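Local coordinates for protein transcriptional activator of comK gene (Bacillus halodurans, PDB 2HQB) that probably acts as an activator of comK gene transcription and, as a BMP-family lipoprotein, has a fold related to periplasmic substrate-binding proteins, at residues V268-D271 against E272-E275; K57-D61 against G62-L66; Q175-K179 against E180-V184; V194-V197 against E198-D202. All coordinates share one frame; numbering follows the deposited sequence.

Contact 1. Residues V268-D271 against E272-E275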
loop_
_atom_site.group_PDB
_atom_site.type_symbol
_atom_site.label_atom_id
_atom_site.label_comp_id
_atom_site.label_asym_id
_atom_site.label_seq_id
_atom_site.Cartn_x
_atom_site.Cartn_y
_atom_site.Cartn_z
ATOM N N VAL A 268 18.603 -7.522 -13.469
ATOM C CA VAL A 268 19.798 -7.010 -12.832
ATOM C C VAL A 268 20.148 -7.704 -11.517
ATOM O O VAL A 268 21.311 -7.982 -11.236
ATOM C CB VAL A 268 19.625 -5.511 -12.574
ATOM C CG1 VAL A 268 20.800 -4.975 -11.844
ATOM C CG2 VAL A 268 19.437 -4.776 -13.886
ATOM N N VAL A 269 19.150 -8.000 -10.701
ATOM C CA VAL A 269 19.446 -8.624 -9.429
ATOM C C VAL A 269 20.022 -10.016 -9.560
ATOM O O VAL A 269 19.466 -10.875 -10.234
ATOM C CB VAL A 269 18.203 -8.678 -8.522
ATOM C CG1 VAL A 269 18.476 -9.545 -7.302
ATOM C CG2 VAL A 269 17.850 -7.281 -8.069
ATOM N N PRO A 270 21.171 -10.252 -8.930
ATOM C CA PRO A 270 21.791 -11.566 -8.989
ATOM C C PRO A 270 20.793 -12.570 -8.452
ATOM O O PRO A 270 20.124 -12.321 -7.454
ATOM C CB PRO A 270 22.998 -11.405 -8.084
ATOM C CG PRO A 270 23.399 -9.993 -8.363
ATOM C CD PRO A 270 22.073 -9.282 -8.290
ATOM N N ASP A 271 20.705 -13.703 -9.135
ATOM C CA ASP A 271 19.781 -14.780 -8.783
ATOM C C ASP A 271 19.938 -15.303 -7.344
ATOM O O ASP A 271 19.077 -16.019 -6.854
ATOM C CB ASP A 271 19.940 -15.932 -9.806
ATOM C CG ASP A 271 18.615 -16.658 -10.115
ATOM O OD1 ASP A 271 18.460 -17.828 -9.683
ATOM O OD2 ASP A 271 17.734 -16.065 -10.792
ATOM N N GLU A 272 21.015 -14.935 -6.660
ATOM C CA GLU A 272 21.212 -15.402 -5.284
ATOM C C GLU A 272 20.557 -14.458 -4.291
ATOM O O GLU A 272 19.914 -14.883 -3.332
ATOM C CB GLU A 272 22.693 -15.495 -4.962
ATOM C CG GLU A 272 23.347 -14.147 -4.864
ATOM C CD GLU A 272 24.782 -14.201 -5.287
ATOM O OE1 GLU A 272 25.508 -15.067 -4.747
ATOM O OE2 GLU A 272 25.177 -13.384 -6.156
ATOM N N VAL A 273 20.750 -13.165 -4.514
ATOM C CA VAL A 273 20.155 -12.150 -3.662
ATOM C C VAL A 273 18.658 -12.448 -3.525
ATOM O O VAL A 273 18.099 -12.344 -2.435
ATOM C CB VAL A 273 20.354 -10.747 -4.278
ATOM C CG1 VAL A 273 19.752 -9.684 -3.370
ATOM C CG2 VAL A 273 21.839 -10.498 -4.516
ATOM N N ARG A 274 18.020 -12.828 -4.633
ATOM C CA ARG A 274 16.597 -13.140 -4.625
ATOM C C ARG A 274 16.382 -14.235 -3.621
ATOM O O ARG A 274 15.822 -13.996 -2.552
ATOM C CB ARG A 274 16.112 -13.628 -5.998
ATOM C CG ARG A 274 16.371 -12.670 -7.134
ATOM C CD ARG A 274 15.996 -13.233 -8.494
ATOM N NE ARG A 274 16.330 -12.258 -9.536
ATOM C CZ ARG A 274 15.898 -12.307 -10.793
ATOM N NH1 ARG A 274 15.103 -13.301 -11.184
ATOM N NH2 ARG A 274 16.243 -11.347 -11.652
ATOM N N GLU A 275 16.843 -15.437 -3.981
ATOM C CA GLU A 275 16.721 -16.649 -3.157
ATOM C C GLU A 275 16.781 -16.322 -1.675
ATOM O O GLU A 275 15.940 -16.759 -0.908
ATOM C CB GLU A 275 17.842 -17.641 -3.490
ATOM C CG GLU A 275 18.072 -17.895 -4.987
ATOM C CD GLU A 275 19.371 -18.671 -5.269
ATOM O OE1 GLU A 275 20.456 -18.200 -4.842
ATOM O OE2 GLU A 275 19.307 -19.744 -5.921
#
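The Arg274 guanidinium and the Asp271 carboxylate meet with their planes 43° apart. Asp271 OD2 lies 3.8 Å from Arg274 NH1 and far from the plane of the guanidinium, so the pairing is a long salt bridge of charges alone, with no N-H aimed at the carboxylate. Val269 O and Pro270 O also stand obliquely to that plane, so backbone oxygens share the surroundings of the charged group. Arg274 reaches them with a chain extended from CG to NE (chi2 175°, chi3 -178°), and its CG packs 3.8 Å from Val269 CG1. On the apolar side, Val269 CG1 comes 3.8 Å from Val273 CB, the two side chains roughly perpendicular, while Pro270 and Val273 run alongside each other, CB to CG2 at 3.9 Å. Pro270 takes the N-cap position, and Val269 leans on Val119 of helix 110-122. Arg274 NH2 also makes a weak hydrogen bond to Ser266 O. With Arg274 cut back to an alanine, the Asp271 carboxylate is likely to lose its charged partner and Val269 the cover of CG. The start of helix 271-286 is thus held by apolar packing on its inner side and by a loose, non-directional charge pairing outside.

Contact 2. Residues K57-D61 against G62-L66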
loop_
_atom_site.group_PDB
_atom_site.type_symbol
_atom_site.label_atom_id
_atom_site.label_comp_id
_atom_site.label_asym_id
_atom_site.label_seq_id
_atom_site.Cartn_x
_atom_site.Cartn_y
_atom_site.Cartn_z
ATOM N N LYS A 57 -27.193 6.897 1.649
ATOM C CA LYS A 57 -28.634 6.755 1.640
ATOM C C LYS A 57 -29.009 6.183 0.295
ATOM O O LYS A 57 -29.658 5.140 0.222
ATOM C CB LYS A 57 -29.286 8.113 1.880
ATOM C CG LYS A 57 -29.067 8.576 3.324
ATOM C CD LYS A 57 -29.103 10.098 3.552
ATOM C CE LYS A 57 -28.723 10.415 5.020
ATOM N NZ LYS A 57 -28.553 11.871 5.323
ATOM N N GLU A 58 -28.562 6.833 -0.774
ATOM C CA GLU A 58 -28.856 6.348 -2.106
ATOM C C GLU A 58 -28.388 4.891 -2.232
ATOM O O GLU A 58 -29.140 4.007 -2.619
ATOM C CB GLU A 58 -28.143 7.194 -3.135
ATOM C CG GLU A 58 -28.169 8.683 -2.828
ATOM C CD GLU A 58 -27.468 9.537 -3.898
ATOM O OE1 GLU A 58 -26.279 9.290 -4.222
ATOM O OE2 GLU A 58 -28.116 10.470 -4.415
ATOM N N LEU A 59 -27.144 4.630 -1.872
ATOM C CA LEU A 59 -26.608 3.290 -2.001
ATOM C C LEU A 59 -27.435 2.197 -1.357
ATOM O O LEU A 59 -27.696 1.159 -1.978
ATOM C CB LEU A 59 -25.194 3.256 -1.446
ATOM C CG LEU A 59 -24.106 3.792 -2.359
ATOM C CD1 LEU A 59 -22.795 3.743 -1.604
ATOM C CD2 LEU A 59 -24.023 2.948 -3.603
ATOM N N VAL A 60 -27.837 2.420 -0.109
ATOM C CA VAL A 60 -28.633 1.416 0.591
ATOM C C VAL A 60 -30.067 1.433 0.092
ATOM O O VAL A 60 -30.781 0.433 0.196
ATOM C CB VAL A 60 -28.628 1.612 2.097
ATOM C CG1 VAL A 60 -29.162 0.366 2.735
ATOM C CG2 VAL A 60 -27.206 1.852 2.591
ATOM N N ASP A 61 -30.479 2.577 -0.449
ATOM C CA ASP A 61 -31.802 2.719 -1.027
ATOM C C ASP A 61 -31.815 1.831 -2.253
ATOM O O ASP A 61 -32.760 1.087 -2.472
ATOM C CB ASP A 61 -32.048 4.158 -1.465
ATOM C CG ASP A 61 -32.817 4.949 -0.440
ATOM O OD1 ASP A 61 -33.011 4.403 0.684
ATOM O OD2 ASP A 61 -33.220 6.106 -0.757
ATOM N N GLY A 62 -30.746 1.931 -3.047
ATOM C CA GLY A 62 -30.604 1.147 -4.265
ATOM C C GLY A 62 -30.434 -0.323 -3.930
ATOM O O GLY A 62 -30.566 -1.209 -4.783
ATOM N N GLY A 63 -30.114 -0.596 -2.671
ATOM C CA GLY A 63 -29.966 -1.968 -2.279
ATOM C C GLY A 63 -28.555 -2.452 -2.140
ATOM O O GLY A 63 -28.267 -3.599 -2.468
ATOM N N VAL A 64 -27.658 -1.594 -1.670
ATOM C CA VAL A 64 -26.292 -2.039 -1.465
ATOM C C VAL A 64 -26.323 -2.487 -0.034
ATOM O O VAL A 64 -27.071 -1.959 0.771
ATOM C CB VAL A 64 -25.274 -0.891 -1.651
ATOM C CG1 VAL A 64 -23.954 -1.238 -0.951
ATOM C CG2 VAL A 64 -25.025 -0.678 -3.143
ATOM N N ASN A 65 -25.553 -3.493 0.301
ATOM C CA ASN A 65 -25.578 -3.905 1.685
ATOM C C ASN A 65 -24.148 -3.932 2.219
ATOM O O ASN A 65 -23.964 -4.062 3.415
ATOM C CB ASN A 65 -26.284 -5.273 1.833
ATOM C CG ASN A 65 -25.443 -6.442 1.317
ATOM O OD1 ASN A 65 -24.962 -6.441 0.187
ATOM N ND2 ASN A 65 -25.269 -7.442 2.153
ATOM N N LEU A 66 -23.150 -3.833 1.333
ATOM C CA LEU A 66 -21.732 -3.781 1.735
ATOM C C LEU A 66 -21.102 -2.502 1.136
ATOM O O LEU A 66 -21.014 -2.352 -0.085
ATOM C CB LEU A 66 -20.960 -4.998 1.241
ATOM C CG LEU A 66 -19.506 -5.063 1.732
ATOM C CD1 LEU A 66 -19.469 -5.189 3.251
ATOM C CD2 LEU A 66 -18.807 -6.255 1.106
#
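Leu59 and Val64 extend in the same direction, flank to flank, where helix 49-61 ends, Leu59 CD2 meeting Val64 CG2 at 3.8 Å. Val64 turns CG2 toward the leucine by setting this methyl anti to its carbonyl carbon and beside its backbone N, and the other methyl, CG1, opposite that N (chi1 159°). The valine side chain also sits over the end of the helix, its CB 3.2 Å from Leu59 O. Val60 touches the outgoing chain differently: its CG1 comes 3.7 Å from Val64 O, a methyl against a carbonyl oxygen.

Three backbone bonds bring the two segments together. Gly62 N bonds to Glu58 O at 2.7 Å, continuing the helical pattern. Val64 N then reaches back to Leu59 O at 2.8 Å with an N-H...O angle of 144°, and Gly63 N makes a weak bond to Val60 O at 3.1 Å. This pair defines a Schellman motif with Gly63 at the C-prime position. Its phi of 103° would press a CB against the preceding carbonyl oxygen, so glycine suits the turn.

Leu59 also packs on Val41 and Ile67, and Val60 on Ile67 and Val88, so the helix end rests against the parallel sheet. Beyond the turn, Asn65 OD1 accepts a hydrogen bond from Met7 N as the chain enters strand 66-69. Chemically, the reversal satisfies carbonyls that the ending helix could no longer pair, while the leucine-valine contact shields the turn on its buried side.

Contact 3. Residues Q175-K179 against E180-V184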
loop_
_atom_site.group_PDB
_atom_site.type_symbol
_atom_site.label_atom_id
_atom_site.label_comp_id
_atom_site.label_asym_id
_atom_site.label_seq_id
_atom_site.Cartn_x
_atom_site.Cartn_y
_atom_site.Cartn_z
ATOM N N GLN A 175 17.570 14.774 -5.408
ATOM C CA GLN A 175 18.775 15.501 -5.789
ATOM C C GLN A 175 19.755 15.583 -4.607
ATOM O O GLN A 175 20.917 15.154 -4.712
ATOM C CB GLN A 175 18.383 16.893 -6.300
ATOM C CG GLN A 175 18.055 16.907 -7.796
ATOM C CD GLN A 175 16.900 17.854 -8.126
ATOM O OE1 GLN A 175 16.691 18.858 -7.421
ATOM N NE2 GLN A 175 16.145 17.549 -9.206
ATOM N N GLU A 176 19.277 16.142 -3.495
ATOM C CA GLU A 176 20.051 16.227 -2.261
ATOM C C GLU A 176 20.831 14.928 -1.959
ATOM O O GLU A 176 22.056 14.947 -1.814
ATOM C CB GLU A 176 19.118 16.454 -1.086
ATOM C CG GLU A 176 18.841 17.870 -0.719
ATOM C CD GLU A 176 18.257 17.932 0.670
ATOM O OE1 GLU A 176 18.851 17.284 1.569
ATOM O OE2 GLU A 176 17.218 18.606 0.859
ATOM N N LEU A 177 20.101 13.820 -1.818
ATOM C CA LEU A 177 20.710 12.534 -1.524
ATOM C C LEU A 177 21.567 12.101 -2.696
ATOM O O LEU A 177 22.410 11.182 -2.585
ATOM C CB LEU A 177 19.640 11.479 -1.286
ATOM C CG LEU A 177 18.743 11.647 -0.083
ATOM C CD1 LEU A 177 17.654 10.602 -0.167
ATOM C CD2 LEU A 177 19.558 11.509 1.184
ATOM N N GLN A 178 21.327 12.735 -3.839
ATOM C CA GLN A 178 22.119 12.409 -5.017
ATOM C C GLN A 178 23.541 12.847 -4.656
ATOM O O GLN A 178 24.484 12.060 -4.722
ATOM C CB GLN A 178 21.610 13.168 -6.253
ATOM C CG GLN A 178 22.234 12.700 -7.566
ATOM C CD GLN A 178 21.676 11.373 -8.047
ATOM O OE1 GLN A 178 21.403 10.471 -7.249
ATOM N NE2 GLN A 178 21.514 11.241 -9.360
ATOM N N LYS A 179 23.667 14.100 -4.231
ATOM C CA LYS A 179 24.945 14.666 -3.833
ATOM C C LYS A 179 25.473 14.043 -2.534
ATOM O O LYS A 179 26.178 14.687 -1.773
ATOM C CB LYS A 179 24.802 16.183 -3.647
ATOM C CG LYS A 179 24.243 16.898 -4.857
ATOM C CD LYS A 179 24.113 18.400 -4.626
ATOM C CE LYS A 179 23.460 19.062 -5.850
ATOM N NZ LYS A 179 23.323 20.538 -5.716
ATOM N N GLU A 180 25.146 12.792 -2.271
ATOM C CA GLU A 180 25.617 12.164 -1.050
ATOM C C GLU A 180 25.968 10.736 -1.404
ATOM O O GLU A 180 26.107 9.865 -0.537
ATOM C CB GLU A 180 24.525 12.196 0.016
ATOM C CG GLU A 180 24.999 11.774 1.394
ATOM C CD GLU A 180 25.054 12.934 2.388
ATOM O OE1 GLU A 180 25.425 12.697 3.568
ATOM O OE2 GLU A 180 24.726 14.079 1.985
ATOM N N GLN A 181 26.106 10.524 -2.709
ATOM C CA GLN A 181 26.455 9.237 -3.294
ATOM C C GLN A 181 25.468 8.131 -2.956
ATOM O O GLN A 181 25.869 7.006 -2.698
ATOM C CB GLN A 181 27.871 8.818 -2.873
ATOM C CG GLN A 181 28.924 9.931 -2.965
ATOM C CD GLN A 181 29.110 10.501 -4.376
ATOM O OE1 GLN A 181 28.198 11.110 -4.948
ATOM N NE2 GLN A 181 30.306 10.307 -4.937
ATOM N N VAL A 182 24.179 8.454 -2.950
ATOM C CA VAL A 182 23.158 7.446 -2.683
ATOM C C VAL A 182 22.806 6.917 -4.078
ATOM O O VAL A 182 22.638 7.688 -5.024
ATOM C CB VAL A 182 21.899 8.060 -1.994
ATOM C CG1 VAL A 182 21.030 6.961 -1.417
ATOM C CG2 VAL A 182 22.305 9.017 -0.893
ATOM N N ASP A 183 22.684 5.608 -4.215
ATOM C CA ASP A 183 22.416 5.040 -5.524
ATOM C C ASP A 183 21.216 4.086 -5.646
ATOM O O ASP A 183 20.946 3.551 -6.720
ATOM C CB ASP A 183 23.692 4.352 -6.018
ATOM C CG ASP A 183 24.192 3.272 -5.059
ATOM O OD1 ASP A 183 25.181 2.584 -5.408
ATOM O OD2 ASP A 183 23.598 3.113 -3.963
ATOM N N VAL A 184 20.520 3.842 -4.547
ATOM C CA VAL A 184 19.333 3.000 -4.575
ATOM C C VAL A 184 18.297 3.776 -3.773
ATOM O O VAL A 184 18.536 4.114 -2.607
ATOM C CB VAL A 184 19.589 1.635 -3.930
ATOM C CG1 VAL A 184 18.382 0.734 -4.110
ATOM C CG2 VAL A 184 20.815 1.011 -4.547
#
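A Schellman motif ends helix 167-178 and turns the chain toward strand 184-186, with Gln181 as its C-prime residue. Gln181 has positive phi, here adopted by a residue that carries a side chain. Its N donates to Gln178 O at 3.0 Å with an N-H...O angle of 140°, and the donor stands above the carbonyl plane, 43° out of it. The second bond of the motif runs from Val182 N to Leu177 O at 3.3 Å, although the position of that oxygen is less certain in the model.

Across the turn Val182 faces Leu177. Val182 CG2, anti to its own carbonyl carbon and beside its backbone N (chi1 -166°), approaches Leu177 CB at 3.6 Å; the exact place of this methyl is doubtful, since the model sets it too near Leu177 O. Both residues are buried, and Leu177 extends to Phe157 and Phe185 in the neighbouring strands. On the exposed side, Glu176 OE1 and Glu180 OE2 are 6.7 Å apart, so any repulsion between them is probably mild.

The outgoing chain is held by side-chain and backbone groups just before and at the start of strand 128-133: Glu180 O accepts from Lys128 NZ, and the Asp183 carboxylate bonds with Ser124 OG, Glu125 N and Thr126 N. An apolar pair closing over a reversed helix end is typical of Schellman motifs, which here link a helix to the next parallel strand of an alpha/beta domain.

Contact 4. Residues V194-V197 against E198-D202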
loop_
_atom_site.group_PDB
_atom_site.type_symbol
_atom_site.label_atom_id
_atom_site.label_comp_id
_atom_site.label_asym_id
_atom_site.label_seq_id
_atom_site.Cartn_x
_atom_site.Cartn_y
_atom_site.Cartn_z
ATOM N N VAL A 194 6.188 7.940 -9.092
ATOM C CA VAL A 194 6.696 7.921 -10.468
ATOM C C VAL A 194 7.613 9.116 -10.784
ATOM O O VAL A 194 8.751 8.924 -11.228
ATOM C CB VAL A 194 5.598 7.886 -11.457
ATOM C CG1 VAL A 194 6.184 7.921 -12.824
ATOM C CG2 VAL A 194 4.799 6.605 -11.282
ATOM N N PRO A 195 7.136 10.359 -10.577
ATOM C CA PRO A 195 7.992 11.520 -10.840
ATOM C C PRO A 195 9.444 11.241 -10.394
ATOM O O PRO A 195 10.394 11.488 -11.134
ATOM C CB PRO A 195 7.355 12.605 -9.984
ATOM C CG PRO A 195 5.904 12.313 -10.111
ATOM C CD PRO A 195 5.827 10.788 -10.057
ATOM N N VAL A 196 9.594 10.702 -9.186
ATOM C CA VAL A 196 10.906 10.394 -8.638
ATOM C C VAL A 196 11.524 9.143 -9.256
ATOM O O VAL A 196 12.736 9.104 -9.441
ATOM C CB VAL A 196 10.864 10.230 -7.085
ATOM C CG1 VAL A 196 12.156 9.616 -6.588
ATOM C CG2 VAL A 196 10.648 11.580 -6.404
ATOM N N VAL A 197 10.722 8.124 -9.571
ATOM C CA VAL A 197 11.286 6.917 -10.183
ATOM C C VAL A 197 11.900 7.311 -11.516
ATOM O O VAL A 197 13.011 6.908 -11.847
ATOM C CB VAL A 197 10.221 5.802 -10.408
ATOM C CG1 VAL A 197 10.707 4.831 -11.412
ATOM C CG2 VAL A 197 10.020 5.033 -9.159
ATOM N N GLU A 198 11.160 8.101 -12.275
ATOM C CA GLU A 198 11.614 8.608 -13.564
ATOM C C GLU A 198 12.993 9.276 -13.476
ATOM O O GLU A 198 13.946 8.852 -14.142
ATOM C CB GLU A 198 10.641 9.653 -14.058
ATOM C CG GLU A 198 10.265 9.449 -15.461
ATOM C CD GLU A 198 9.087 8.549 -15.574
ATOM O OE1 GLU A 198 7.961 9.061 -15.433
ATOM O OE2 GLU A 198 9.283 7.337 -15.790
ATOM N N ALA A 199 13.058 10.349 -12.676
ATOM C CA ALA A 199 14.276 11.125 -12.446
ATOM C C ALA A 199 15.428 10.163 -12.124
ATOM O O ALA A 199 16.593 10.412 -12.448
ATOM C CB ALA A 199 14.050 12.143 -11.277
ATOM N N ILE A 200 15.092 9.052 -11.483
ATOM C CA ILE A 200 16.084 8.043 -11.144
ATOM C C ILE A 200 16.489 7.319 -12.415
ATOM O O ILE A 200 17.653 7.326 -12.784
ATOM C CB ILE A 200 15.514 7.038 -10.151
ATOM C CG1 ILE A 200 15.176 7.768 -8.844
ATOM C CG2 ILE A 200 16.492 5.917 -9.936
ATOM C CD1 ILE A 200 14.372 6.971 -7.867
ATOM N N LYS A 201 15.523 6.704 -13.096
ATOM C CA LYS A 201 15.819 5.980 -14.329
ATOM C C LYS A 201 16.738 6.868 -15.178
ATOM O O LYS A 201 17.703 6.402 -15.798
ATOM C CB LYS A 201 14.524 5.673 -15.086
ATOM C CG LYS A 201 14.711 4.748 -16.298
ATOM C CD LYS A 201 13.505 4.779 -17.226
ATOM C CE LYS A 201 13.085 3.369 -17.644
ATOM N NZ LYS A 201 11.815 3.391 -18.458
ATOM N N ASP A 202 16.420 8.157 -15.186
ATOM C CA ASP A 202 17.191 9.153 -15.914
ATOM C C ASP A 202 18.628 9.147 -15.372
ATOM O O ASP A 202 19.553 8.838 -16.101
ATOM C CB ASP A 202 16.516 10.518 -15.730
ATOM C CG ASP A 202 17.447 11.693 -15.998
ATOM O OD1 ASP A 202 18.544 11.766 -15.382
ATOM O OD2 ASP A 202 17.059 12.569 -16.809
#
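Val196 and Ile200, one helical turn apart, form the close-packed side of this segment of helix 193-203, with Val196 CG1 3.7 Å from Ile200 CD1. The two buried side chains meet at a slant. Ile200 sends CG1 anti to its carbonyl carbon (chi1 -63°), which carries CD1 back along the helix toward the valine, but the model sets CG1 too near Val196 O, so the exact fit is doubtful. Both also meet helix 167-178, Val196 on Ala170 and Ile200 on Phe174. Shortening Ile200 to an alanine is likely to open a gap between Val196 and Phe174, both of which now pack on the longer side chain.

The other side is more open. Glu198 follows the line of Val194, and its chain bends at chi2 (89°) to bring OE1 3.4 Å from Val194 CG1. This puts a polar group beside a methyl rather than methyl on methyl, and Glu198 is exposed.

Between the two sides the backbone is regularly bonded: Glu198 N to Val194 O at 2.8 Å, Ala199 N to Pro195 O at 3.3 Å and Lys201 N to Val197 O at 2.8 Å. Such an amphipathic helix, apolar toward its neighbours and charged outside, is typical of a beta-alpha-beta crossover, here the connection between parallel strands 184-186 and 206-211.

In the fold
Contacts 3 and 4 are close neighbours, their centres 13 Å and nearest atoms about 6 Å apart, because helices 167-178 and 193-203 pack together and flank strand 184-186 in sequence. Contact 1 belongs to the same half of the molecule, its centre 24 Å from that of contact 3 and 23 Å from that of contact 4. Contact 2 lies across the chain's centre, 50 Å from contact 1 and 51 Å from contact 3 between centres, beside the parallel six-stranded sheet. Contacts 2 and 3 both end helices that lead into strands running parallel to their neighbours, one in each sheet. This two-sheet organisation is consistent with the two-lobed fold of periplasmic binding proteins.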